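Local coordinates for protein N-acetylneuraminate lyase (Fusobacterium nucleatum subsp. nucleatum ATCC 25586, PDB 5ZKA) that belongs to the dihydrodipicolinate synthetase family of lyases and folds as a parallel beta/alpha (TIM) barrel followed by C-terminal helices, at residues I44-N47 with I48-K52; T62-N65 with F66-S69; K107-K111 with L112-C116; Y125-D128 with F129-K133; I294-A297 with K298-K302. All coordinates share one frame; numbering follows the deposited sequence.

All five contacts are local, each joining residues of one unbroken stretch, so none closes a long loop; they follow in series without nesting or crossing. Contact 1 ends helix 37-49 before strand 55-58. Contact 2 shapes the loop from that strand to helix 70-84, and contact 3 ends helix 99-112 before strand 117-120. Contact 4 starts helix 129-143, and contact 5 lies within helix 291-304, after the barrel. Contacts 4 and 5 lie on opposite sides of the chain's centre, their own centres about 43 Å apart. Contacts 1 and 5 are bridged by Glu275, whose carboxylate binds Tyr46 through one oxygen and His301 through the other.

Contact 1: I44-N47 with I48-K52; sequences IRYN and IDKMK
Turns at chi2 (-99°) and chi3 (59°) bend Arg45 forward along the helix, toward its C-terminal end, to Asp49, whose CG lies beside its own backbone N. The result is an i to i+4 salt bridge on the last turn of helix 37-49, the helix of the beta-alpha-beta unit between strands 20-24 and 55-58. The grip is side-on: Arg45 NE gives to Asp49 OD2 at 2.9 Å and Arg45 NH2 to Asp49 OD1 at 3.1 Å, both in the guanidinium plane, with the carboxylate turned 35° from it. Arginine suits the place because its remaining NH1 pairs with Glu83 of helix 70-84.

Tyr46 makes the next side-chain contacts. Lys50 CB lies over one ring face, 4.2 Å from the centroid, a CH-pi contact. Met51 SD lies oblique to the ring, 5.0 Å from its centroid, a Met-aromatic contact, and its flexible thioether brings CE to Tyr46 CE2 at 3.6 Å, while Tyr46 OH bonds Glu275. Ile44 and Ile48 lie side by side against helix 70-84, and Ile44 also reaches Leu56 of strand 55-58. Tyr46 O accepts from both Lys50 N, at 2.9 Å, and Met51 N, at 3.0 Å.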
# COMPACT_ATOMS: atom_id res chain seq x y z
N ILE A 44 9.39 -26.94 -12.42
CA ILE A 44 8.36 -27.45 -11.52
C ILE A 44 8.99 -28.19 -10.34
O ILE A 44 8.62 -27.96 -9.18
CB ILE A 44 7.39 -28.37 -12.30
CG1 ILE A 44 6.57 -27.54 -13.30
CG2 ILE A 44 6.48 -29.11 -11.34
CD1 ILE A 44 5.92 -28.38 -14.40
N ARG A 45 9.92 -29.10 -10.63
CA ARG A 45 10.57 -29.85 -9.55
C ARG A 45 11.29 -28.91 -8.58
O ARG A 45 11.22 -29.10 -7.36
CB ARG A 45 11.54 -30.88 -10.12
CG ARG A 45 10.87 -32.06 -10.81
CD ARG A 45 10.77 -33.31 -9.91
NE ARG A 45 10.02 -33.06 -8.67
CZ ARG A 45 8.69 -33.08 -8.57
NH1 ARG A 45 7.94 -33.31 -9.64
NH2 ARG A 45 8.11 -32.84 -7.40
N TYR A 46 11.97 -27.89 -9.10
CA TYR A 46 12.65 -26.94 -8.22
C TYR A 46 11.66 -26.23 -7.29
O TYR A 46 11.90 -26.10 -6.09
CB TYR A 46 13.42 -25.92 -9.05
CG TYR A 46 14.35 -25.02 -8.26
CD1 TYR A 46 15.58 -25.49 -7.82
CD2 TYR A 46 14.00 -23.71 -7.98
CE1 TYR A 46 16.43 -24.66 -7.09
CE2 TYR A 46 14.84 -22.89 -7.26
CZ TYR A 46 16.05 -23.37 -6.82
OH TYR A 46 16.89 -22.54 -6.10
N ASN A 47 10.52 -25.78 -7.84
CA ASN A 47 9.53 -25.09 -7.01
C ASN A 47 8.98 -26.00 -5.91
O ASN A 47 8.85 -25.58 -4.75
CB ASN A 47 8.40 -24.56 -7.89
CG ASN A 47 8.70 -23.20 -8.45
OD1 ASN A 47 8.64 -22.21 -7.73
ND2 ASN A 47 9.06 -23.15 -9.72
N ILE A 48 8.62 -27.23 -6.27
CA ILE A 48 8.00 -28.11 -5.29
C ILE A 48 9.03 -28.60 -4.27
O ILE A 48 8.79 -28.60 -3.06
CB ILE A 48 7.30 -29.29 -5.99
CG1 ILE A 48 6.18 -28.78 -6.90
CG2 ILE A 48 6.79 -30.29 -4.97
CD1 ILE A 48 5.65 -29.88 -7.85
N ASP A 49 10.19 -29.05 -4.76
CA ASP A 49 11.14 -29.75 -3.90
C ASP A 49 12.08 -28.81 -3.15
O ASP A 49 12.52 -29.15 -2.04
CB ASP A 49 12.00 -30.73 -4.72
CG ASP A 49 11.17 -31.79 -5.44
OD1 ASP A 49 10.00 -32.02 -5.06
OD2 ASP A 49 11.70 -32.40 -6.39
N LYS A 50 12.44 -27.66 -3.72
CA LYS A 50 13.42 -26.78 -3.10
C LYS A 50 12.83 -25.49 -2.57
O LYS A 50 13.18 -25.05 -1.47
CB LYS A 50 14.55 -26.46 -4.09
CG LYS A 50 15.32 -27.70 -4.58
CD LYS A 50 15.89 -28.51 -3.43
CE LYS A 50 16.48 -29.83 -3.94
NZ LYS A 50 17.03 -30.69 -2.84
N MET A 51 11.93 -24.85 -3.33
CA MET A 51 11.22 -23.68 -2.81
C MET A 51 10.12 -24.07 -1.84
O MET A 51 9.68 -23.22 -1.06
CB MET A 51 10.63 -22.85 -3.96
CG MET A 51 11.68 -22.34 -4.96
SD MET A 51 12.89 -21.17 -4.26
CE MET A 51 14.24 -22.27 -3.76
N LYS A 52 9.69 -25.34 -1.84
CA LYS A 52 8.65 -25.83 -0.93
C LYS A 52 7.37 -24.99 -1.01
O LYS A 52 6.68 -24.78 -0.02
CB LYS A 52 9.16 -25.87 0.52
CG LYS A 52 10.33 -26.82 0.73
CD LYS A 52 9.95 -28.23 0.38
CE LYS A 52 11.00 -29.20 0.92
NZ LYS A 52 10.60 -30.62 0.73

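Contact 2: T62-N65 with F66-S69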
# COMPACT_ATOMS: atom_id res chain seq x y z
N THR A 62 3.46 -14.32 -15.66
CA THR A 62 4.86 -14.69 -15.45
C THR A 62 5.28 -15.84 -16.35
O THR A 62 6.46 -15.93 -16.72
CB THR A 62 5.06 -15.08 -13.98
OG1 THR A 62 4.69 -13.98 -13.14
CG2 THR A 62 6.51 -15.48 -13.72
N GLY A 63 4.35 -16.72 -16.71
CA GLY A 63 4.68 -17.78 -17.62
C GLY A 63 4.70 -17.37 -19.07
O GLY A 63 4.79 -18.23 -19.95
N GLU A 64 4.62 -16.07 -19.35
CA GLU A 64 4.58 -15.53 -20.70
C GLU A 64 3.35 -16.03 -21.47
O GLU A 64 3.34 -16.12 -22.70
CB GLU A 64 5.89 -15.82 -21.44
CG GLU A 64 7.09 -15.13 -20.71
CD GLU A 64 8.45 -15.63 -21.17
OE1 GLU A 64 8.78 -15.46 -22.37
OE2 GLU A 64 9.17 -16.20 -20.33
N ASN A 65 2.29 -16.31 -20.71
CA ASN A 65 1.08 -16.91 -21.26
C ASN A 65 0.50 -16.12 -22.43
O ASN A 65 0.08 -16.71 -23.44
CB ASN A 65 0.05 -17.02 -20.13
CG ASN A 65 -1.31 -17.47 -20.63
OD1 ASN A 65 -2.24 -16.66 -20.78
ND2 ASN A 65 -1.44 -18.77 -20.85
N PHE A 66 0.46 -14.80 -22.32
CA PHE A 66 -0.23 -14.02 -23.34
C PHE A 66 0.61 -13.81 -24.58
O PHE A 66 0.14 -13.19 -25.54
CB PHE A 66 -0.72 -12.70 -22.73
CG PHE A 66 -1.64 -12.92 -21.56
CD1 PHE A 66 -2.96 -13.31 -21.77
CD2 PHE A 66 -1.15 -12.87 -20.26
CE1 PHE A 66 -3.80 -13.57 -20.70
CE2 PHE A 66 -1.99 -13.14 -19.18
CZ PHE A 66 -3.31 -13.48 -19.41
N MET A 67 1.83 -14.36 -24.61
CA MET A 67 2.71 -14.31 -25.77
C MET A 67 2.69 -15.59 -26.60
O MET A 67 3.36 -15.65 -27.64
CB MET A 67 4.14 -14.00 -25.34
CG MET A 67 4.39 -12.51 -25.05
SD MET A 67 6.13 -12.18 -24.66
CE MET A 67 6.13 -12.59 -22.93
N ILE A 68 1.94 -16.62 -26.19
CA ILE A 68 2.04 -17.93 -26.82
C ILE A 68 0.67 -18.38 -27.31
O ILE A 68 -0.37 -17.78 -27.00
CB ILE A 68 2.67 -18.98 -25.87
CG1 ILE A 68 1.67 -19.39 -24.79
CG2 ILE A 68 3.93 -18.42 -25.21
CD1 ILE A 68 2.23 -20.35 -23.76
N SER A 69 0.67 -19.44 -28.10
CA SER A 69 -0.54 -19.90 -28.78
C SER A 69 -1.41 -20.75 -27.86
O SER A 69 -0.97 -21.27 -26.83
CB SER A 69 -0.18 -20.70 -30.02
OG SER A 69 0.33 -21.97 -29.64
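Asn65 sets its side-chain oxygen over the ring of the very next residue, Phe66. With CG of Asn65 anti to the backbone N (chi1 173°), OD1 comes above the centre of one ring face, 3.5 Å from Phe66 CE1, and the amide stands at 89° to the ring. This is a close oxygen-over-ring contact and not a bond. Asn65 is buried and touches Lys73 and Gln93, a place that suits a short, flat polar group.

The tight part of the 3-10 turn centres on buried Glu64 and Asn65. Met67 N gives to Glu64 O at 3.0 Å from above the carbonyl plane. Met67 CE also rests on the aliphatic stem of Glu64, 3.5 Å from Glu64 CG; the slender, unbranched methionine can lay its methyl there.

Phe66, Met67 and Ile68, by contrast, are partly exposed. On this looser side Ile68 N reaches Asn65 O through a weak bond of 3.3 Å, and the chain leaves the turn for Ser69, the N-cap of helix 70-84.

Nearby, Thr62 OG1 bonds the modified residue KPI at position 178, consistent with the loop lying beside that residue. Glutamate suits its own place by a two-sided character: its methylenes meet a methyl, while its carboxylate is held by Lys269 and the backbone N of Arg283.

Contact 3: K107-K111 with L112-C116; sequences KYVTK and LGYKC
Tyr114 packs back on Val109 just beyond the end of helix 99-112, where the chain turns through a Schellman motif. Val109 O accepts from Tyr114 N at 3.1 Å, and Gly113 N makes weak bonds to Val109 O and Thr110 O. Gly113 has a phi of 119°, at which a side chain would be jammed against the preceding carbonyl oxygen, so the residue without one fits the turn.

From CB outward, the tyrosine follows the helix end. Tyr114 CB lies 3.5 Å from Val109 O. CG of Tyr114 swings beside the backbone N (chi1 -74°) and comes within 4.1 Å of Val109 CB. Ring atom CD1 of Tyr114 meets Val109 O at 3.4 Å, the oxygen lying at the ring edge, and also touches Val109 CB at 3.7 Å. At the tip, OH bonds the carbonyl of Phe77. Tyrosine suits the place because its ring fills a buried position while its one polar atom finds that partner.

On the neighbouring pair, Leu112 CD1 meets Tyr108 CE2 obliquely at 3.5 Å, and Tyr108 OH bonds Glu78. A water donates to Thr110 O and to Tyr114 O, the latter at 2.6 Å, bridging the helix to the outgoing chain.

Val109 and Tyr114 are both packed against helix 70-84 and the neighbouring strand 89-93 as the chain enters strand 117-120.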
# COMPACT_ATOMS: atom_id res chain seq x y z
N LYS A 107 -12.33 -25.73 -20.01
CA LYS A 107 -12.80 -27.11 -20.10
C LYS A 107 -11.63 -28.08 -20.20
O LYS A 107 -11.66 -29.16 -19.59
CB LYS A 107 -13.73 -27.27 -21.31
CG LYS A 107 -15.04 -26.50 -21.21
CD LYS A 107 -15.99 -26.87 -22.35
CE LYS A 107 -17.30 -26.10 -22.27
NZ LYS A 107 -18.04 -26.08 -23.56
N TYR A 108 -10.60 -27.71 -20.96
CA TYR A 108 -9.48 -28.62 -21.18
C TYR A 108 -8.71 -28.88 -19.88
O TYR A 108 -8.38 -30.03 -19.57
CB TYR A 108 -8.57 -28.04 -22.25
CG TYR A 108 -7.36 -28.90 -22.55
CD1 TYR A 108 -7.46 -29.97 -23.43
CD2 TYR A 108 -6.13 -28.62 -21.97
CE1 TYR A 108 -6.36 -30.76 -23.71
CE2 TYR A 108 -5.03 -29.40 -22.26
CZ TYR A 108 -5.15 -30.46 -23.12
OH TYR A 108 -4.06 -31.24 -23.40
N VAL A 109 -8.43 -27.83 -19.11
CA VAL A 109 -7.67 -28.06 -17.88
C VAL A 109 -8.55 -28.71 -16.82
O VAL A 109 -8.05 -29.47 -15.98
CB VAL A 109 -7.02 -26.76 -17.37
CG1 VAL A 109 -6.16 -26.17 -18.46
CG2 VAL A 109 -8.07 -25.75 -16.90
N THR A 110 -9.85 -28.45 -16.84
CA THR A 110 -10.74 -29.15 -15.92
C THR A 110 -10.71 -30.65 -16.19
O THR A 110 -10.63 -31.46 -15.25
CB THR A 110 -12.16 -28.59 -16.04
OG1 THR A 110 -12.13 -27.20 -15.67
CG2 THR A 110 -13.11 -29.32 -15.12
N LYS A 111 -10.70 -31.05 -17.47
CA LYS A 111 -10.60 -32.46 -17.83
C LYS A 111 -9.26 -33.05 -17.41
O LYS A 111 -9.18 -34.23 -17.05
CB LYS A 111 -10.83 -32.63 -19.34
CG LYS A 111 -10.77 -34.07 -19.84
CD LYS A 111 -11.02 -34.15 -21.34
CE LYS A 111 -11.02 -35.60 -21.85
NZ LYS A 111 -9.64 -36.15 -22.04
N LEU A 112 -8.18 -32.26 -17.47
CA LEU A 112 -6.87 -32.73 -17.03
C LEU A 112 -6.82 -32.97 -15.53
O LEU A 112 -5.99 -33.75 -15.06
CB LEU A 112 -5.78 -31.72 -17.41
CG LEU A 112 -5.33 -31.58 -18.87
CD1 LEU A 112 -4.27 -30.50 -18.99
CD2 LEU A 112 -4.81 -32.89 -19.46
N GLY A 113 -7.69 -32.31 -14.76
CA GLY A 113 -7.72 -32.55 -13.33
C GLY A 113 -7.42 -31.33 -12.48
O GLY A 113 -7.32 -31.43 -11.25
N TYR A 114 -7.26 -30.17 -13.10
CA TYR A 114 -7.13 -28.94 -12.33
C TYR A 114 -8.44 -28.65 -11.61
O TYR A 114 -9.53 -28.79 -12.18
CB TYR A 114 -6.77 -27.76 -13.23
CG TYR A 114 -5.34 -27.73 -13.74
CD1 TYR A 114 -4.96 -28.50 -14.84
CD2 TYR A 114 -4.38 -26.90 -13.15
CE1 TYR A 114 -3.66 -28.47 -15.32
CE2 TYR A 114 -3.08 -26.86 -13.63
CZ TYR A 114 -2.73 -27.64 -14.71
OH TYR A 114 -1.44 -27.60 -15.20
N LYS A 115 -8.34 -28.26 -10.34
CA LYS A 115 -9.50 -28.10 -9.48
C LYS A 115 -9.79 -26.65 -9.18
O LYS A 115 -10.64 -26.35 -8.34
CB LYS A 115 -9.30 -28.89 -8.17
CG LYS A 115 -9.49 -30.40 -8.34
CD LYS A 115 -10.83 -30.69 -8.99
CE LYS A 115 -11.05 -32.18 -9.21
NZ LYS A 115 -11.18 -32.94 -7.92
N CYS A 116 -9.09 -25.73 -9.84
CA CYS A 116 -9.36 -24.32 -9.66
C CYS A 116 -8.82 -23.58 -10.87
O CYS A 116 -7.71 -23.87 -11.34
CB CYS A 116 -8.72 -23.79 -8.37
SG CYS A 116 -9.23 -22.09 -8.01
O HOH W 1 -10.94 -30.97 -12.41

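Contact 4: Y125-D128 with F129-K133; sequences YKFD and FSEIK
Asp128 and Glu131 exchange bonds at the start of helix 129-143. Asp128 OD1 accepts from Glu131 N at 3.1 Å, nearly in line with its own C-O bond, and Glu131 OE1 in turn accepts from Asp128 N at 3.0 Å, on its anti side. Ser130 OG adds a second donor to Asp128 OD1, at 2.7 Å on the syn side, so a single carboxylate oxygen serves two partners of the first turn.

Asp128 CG lies between the backbone N and the carbonyl carbon (chi1 69°), which turns the short carboxylate over the open end of the helix; Glu131 has just enough length to reach back to the residue before the first turn. The two acids come close, Asp128 OD1 lying 3.6 Å from Glu131 OE1. The donors around them, and the positive end of the helix dipole, would be expected to ease that repulsion. Serine suits the first turn because its short side chain brings a hydroxyl donor to Asp128 OD1.

Further out, Glu131 OE1 also lies at the edge of the Phe127 ring, 3.7 Å from Phe127 CD1, with ring and carboxylate planes 77° apart. Ile132 N bonds Asp128 O at 3.1 Å, beginning the regular helical pattern. Phe127 rests on Pro122 and Ile132 on Val158, while Phe129 packs on Gln164, Glu167 and Leu168 of helix 162-169.

Reciprocal side-chain to backbone bonds of this kind, between the N-cap and the third residue after it, define the capping box that opens many alpha-helices.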
# COMPACT_ATOMS: atom_id res chain seq x y z
N TYR A 125 -9.97 -4.09 -25.26
CA TYR A 125 -11.24 -3.39 -25.41
C TYR A 125 -11.72 -2.89 -24.06
O TYR A 125 -11.38 -3.45 -23.01
CB TYR A 125 -12.30 -4.30 -26.03
CG TYR A 125 -11.94 -4.78 -27.41
CD1 TYR A 125 -12.10 -3.94 -28.51
CD2 TYR A 125 -11.43 -6.06 -27.62
CE1 TYR A 125 -11.77 -4.37 -29.79
CE2 TYR A 125 -11.11 -6.50 -28.90
CZ TYR A 125 -11.26 -5.65 -29.97
OH TYR A 125 -10.93 -6.08 -31.24
N LYS A 126 -12.50 -1.81 -24.07
CA LYS A 126 -12.99 -1.23 -22.82
C LYS A 126 -14.33 -1.87 -22.47
O LYS A 126 -15.40 -1.28 -22.62
CB LYS A 126 -13.09 0.29 -22.94
CG LYS A 126 -11.78 0.98 -23.31
CD LYS A 126 -10.76 0.91 -22.18
CE LYS A 126 -9.55 1.81 -22.45
NZ LYS A 126 -8.48 1.61 -21.43
N PHE A 127 -14.28 -3.12 -21.99
CA PHE A 127 -15.51 -3.78 -21.56
C PHE A 127 -16.08 -3.07 -20.34
O PHE A 127 -15.33 -2.60 -19.48
CB PHE A 127 -15.25 -5.25 -21.25
CG PHE A 127 -14.74 -6.04 -22.43
CD1 PHE A 127 -15.59 -6.37 -23.46
CD2 PHE A 127 -13.41 -6.43 -22.50
CE1 PHE A 127 -15.13 -7.09 -24.55
CE2 PHE A 127 -12.94 -7.15 -23.58
CZ PHE A 127 -13.80 -7.48 -24.61
N ASP A 128 -17.40 -2.97 -20.26
CA ASP A 128 -17.95 -2.40 -19.04
C ASP A 128 -18.14 -3.53 -18.03
O ASP A 128 -17.86 -4.70 -18.31
CB ASP A 128 -19.23 -1.60 -19.32
CG ASP A 128 -20.42 -2.45 -19.73
OD1 ASP A 128 -20.45 -3.67 -19.45
OD2 ASP A 128 -21.35 -1.87 -20.34
N PHE A 129 -18.57 -3.19 -16.81
CA PHE A 129 -18.55 -4.20 -15.77
C PHE A 129 -19.53 -5.33 -16.05
O PHE A 129 -19.25 -6.49 -15.75
CB PHE A 129 -18.83 -3.61 -14.39
CG PHE A 129 -18.86 -4.67 -13.33
CD1 PHE A 129 -17.68 -5.29 -12.93
CD2 PHE A 129 -20.07 -5.10 -12.81
CE1 PHE A 129 -17.70 -6.29 -11.98
CE2 PHE A 129 -20.09 -6.11 -11.86
CZ PHE A 129 -18.91 -6.70 -11.44
N SER A 130 -20.71 -5.01 -16.59
CA SER A 130 -21.66 -6.07 -16.89
C SER A 130 -21.05 -7.10 -17.84
O SER A 130 -21.34 -8.29 -17.74
CB SER A 130 -22.94 -5.51 -17.50
OG SER A 130 -22.71 -5.11 -18.85
N GLU A 131 -20.20 -6.65 -18.76
CA GLU A 131 -19.56 -7.59 -19.68
C GLU A 131 -18.49 -8.41 -18.97
O GLU A 131 -18.35 -9.61 -19.23
CB GLU A 131 -18.99 -6.83 -20.88
CG GLU A 131 -20.11 -6.23 -21.71
CD GLU A 131 -19.68 -5.16 -22.70
OE1 GLU A 131 -18.65 -4.50 -22.46
OE2 GLU A 131 -20.40 -4.99 -23.71
N ILE A 132 -17.73 -7.78 -18.07
CA ILE A 132 -16.74 -8.50 -17.27
C ILE A 132 -17.41 -9.57 -16.42
O ILE A 132 -16.89 -10.69 -16.27
CB ILE A 132 -15.95 -7.50 -16.41
CG1 ILE A 132 -15.03 -6.64 -17.29
CG2 ILE A 132 -15.20 -8.21 -15.30
CD1 ILE A 132 -14.36 -5.49 -16.57
N LYS A 133 -18.57 -9.24 -15.85
CA LYS A 133 -19.30 -10.20 -15.03
C LYS A 133 -19.75 -11.39 -15.86
O LYS A 133 -19.63 -12.55 -15.44
CB LYS A 133 -20.50 -9.51 -14.37
CG LYS A 133 -21.27 -10.38 -13.38
CD LYS A 133 -22.32 -9.55 -12.64
CE LYS A 133 -23.20 -10.42 -11.76
NZ LYS A 133 -24.47 -9.73 -11.40

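Contact 5: I294-A297 with K298-K302; sequences IEFA and KELHK
Two turns of helix 291-304, the last helix of the chain, bring Phe296 and Leu300 together as an i to i+4 apolar pair. Phe296 CG stands anti to its backbone nitrogen (chi1 -166°), which lays the ring toward Leu300, and Leu300, with CG beside its own nitrogen, sends a methyl to meet it. Leu300 CD1 lies 3.6 Å from Phe296 CE2 and 3.7 Å from Phe296 CD2, approaching the ring obliquely. Leu300 CG also comes within 3.8 Å of Phe296 CE2, so the branch point and a methyl both meet the ring. Leu300 is buried, whereas Phe296 is exposed, though it also touches Ser261 and Asn262 of helix 242-262.

The backbone beneath is regular. Leu300 N gives to Phe296 O at 3.0 Å, His301 N to Ala297 O at 2.9 Å, and Lys298 N to Ile294 O at 3.0 Å.

The faces of the helix differ in character. Ala297 is buried against Glu270 and Asn262, where a single methyl fits against neighbouring helices. Histidine suits the buried place at His301 because its NE2 pairs with Glu275 while its side chain packs on Ile271 and Leu274. On the exposed surface, Lys302 NZ meets the syn lone pair of Glu299 OE2 at 2.9 Å, an i to i+3 salt bridge whose long, flexible partners suit solvent.

Ala297 and His301 face helices 242-262 and 264-274, while charged residues lie on the exposed side: an amphipathic alpha-helix, one of the C-terminal helices that follow the barrel, as in other members of this family.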
# COMPACT_ATOMS: atom_id res chain seq x y z
N ILE A 294 23.91 -10.67 -17.13
CA ILE A 294 24.36 -11.98 -16.66
C ILE A 294 25.22 -11.82 -15.40
O ILE A 294 25.02 -12.52 -14.40
CB ILE A 294 25.12 -12.72 -17.78
CG1 ILE A 294 24.16 -13.06 -18.93
CG2 ILE A 294 25.72 -14.00 -17.25
CD1 ILE A 294 24.86 -13.57 -20.18
N GLU A 295 26.18 -10.90 -15.43
CA GLU A 295 27.09 -10.78 -14.30
C GLU A 295 26.38 -10.20 -13.08
O GLU A 295 26.68 -10.58 -11.94
CB GLU A 295 28.30 -9.93 -14.69
CG GLU A 295 29.11 -10.55 -15.82
CD GLU A 295 30.34 -9.73 -16.18
OE1 GLU A 295 31.22 -10.27 -16.89
OE2 GLU A 295 30.42 -8.56 -15.77
N PHE A 296 25.43 -9.28 -13.31
CA PHE A 296 24.63 -8.76 -12.21
C PHE A 296 23.80 -9.87 -11.57
O PHE A 296 23.70 -9.94 -10.34
CB PHE A 296 23.71 -7.64 -12.72
CG PHE A 296 23.07 -6.81 -11.62
CD1 PHE A 296 23.73 -5.71 -11.09
CD2 PHE A 296 21.80 -7.11 -11.15
CE1 PHE A 296 23.15 -4.95 -10.09
CE2 PHE A 296 21.22 -6.35 -10.14
CZ PHE A 296 21.88 -5.27 -9.62
N ALA A 297 23.20 -10.73 -12.39
CA ALA A 297 22.42 -11.84 -11.83
C ALA A 297 23.31 -12.77 -11.02
O ALA A 297 22.90 -13.27 -9.97
CB ALA A 297 21.71 -12.61 -12.96
N LYS A 298 24.55 -12.98 -11.48
CA LYS A 298 25.47 -13.82 -10.73
C LYS A 298 25.76 -13.22 -9.36
O LYS A 298 25.90 -13.94 -8.37
CB LYS A 298 26.76 -14.03 -11.52
CG LYS A 298 27.82 -14.86 -10.81
CD LYS A 298 29.00 -15.15 -11.72
CE LYS A 298 30.20 -15.67 -10.93
NZ LYS A 298 31.38 -15.97 -11.80
N GLU A 299 25.81 -11.88 -9.28
CA GLU A 299 26.09 -11.24 -8.00
C GLU A 299 24.89 -11.31 -7.07
O GLU A 299 25.06 -11.52 -5.86
CB GLU A 299 26.53 -9.79 -8.21
CG GLU A 299 27.94 -9.65 -8.79
CD GLU A 299 28.99 -10.41 -7.98
OE1 GLU A 299 29.20 -10.05 -6.80
OE2 GLU A 299 29.59 -11.36 -8.52
N LEU A 300 23.68 -11.13 -7.61
CA LEU A 300 22.46 -11.30 -6.82
C LEU A 300 22.36 -12.72 -6.27
O LEU A 300 21.99 -12.93 -5.11
CB LEU A 300 21.21 -11.00 -7.66
CG LEU A 300 20.99 -9.56 -8.13
CD1 LEU A 300 19.80 -9.49 -9.09
CD2 LEU A 300 20.78 -8.64 -6.95
N HIS A 301 22.65 -13.71 -7.11
CA HIS A 301 22.64 -15.10 -6.64
C HIS A 301 23.67 -15.30 -5.52
O HIS A 301 23.34 -15.86 -4.46
CB HIS A 301 22.91 -16.03 -7.83
CG HIS A 301 22.92 -17.48 -7.47
ND1 HIS A 301 24.08 -18.22 -7.38
CD2 HIS A 301 21.91 -18.33 -7.18
CE1 HIS A 301 23.78 -19.47 -7.06
NE2 HIS A 301 22.47 -19.56 -6.92
N LYS A 302 24.90 -14.83 -5.72
CA LYS A 302 25.94 -15.01 -4.70
C LYS A 302 25.58 -14.32 -3.39
O LYS A 302 25.87 -14.83 -2.31
CB LYS A 302 27.28 -14.50 -5.23
CG LYS A 302 28.04 -15.53 -6.06
CD LYS A 302 29.03 -14.88 -7.02
CE LYS A 302 30.00 -13.95 -6.30
NZ LYS A 302 31.10 -13.51 -7.20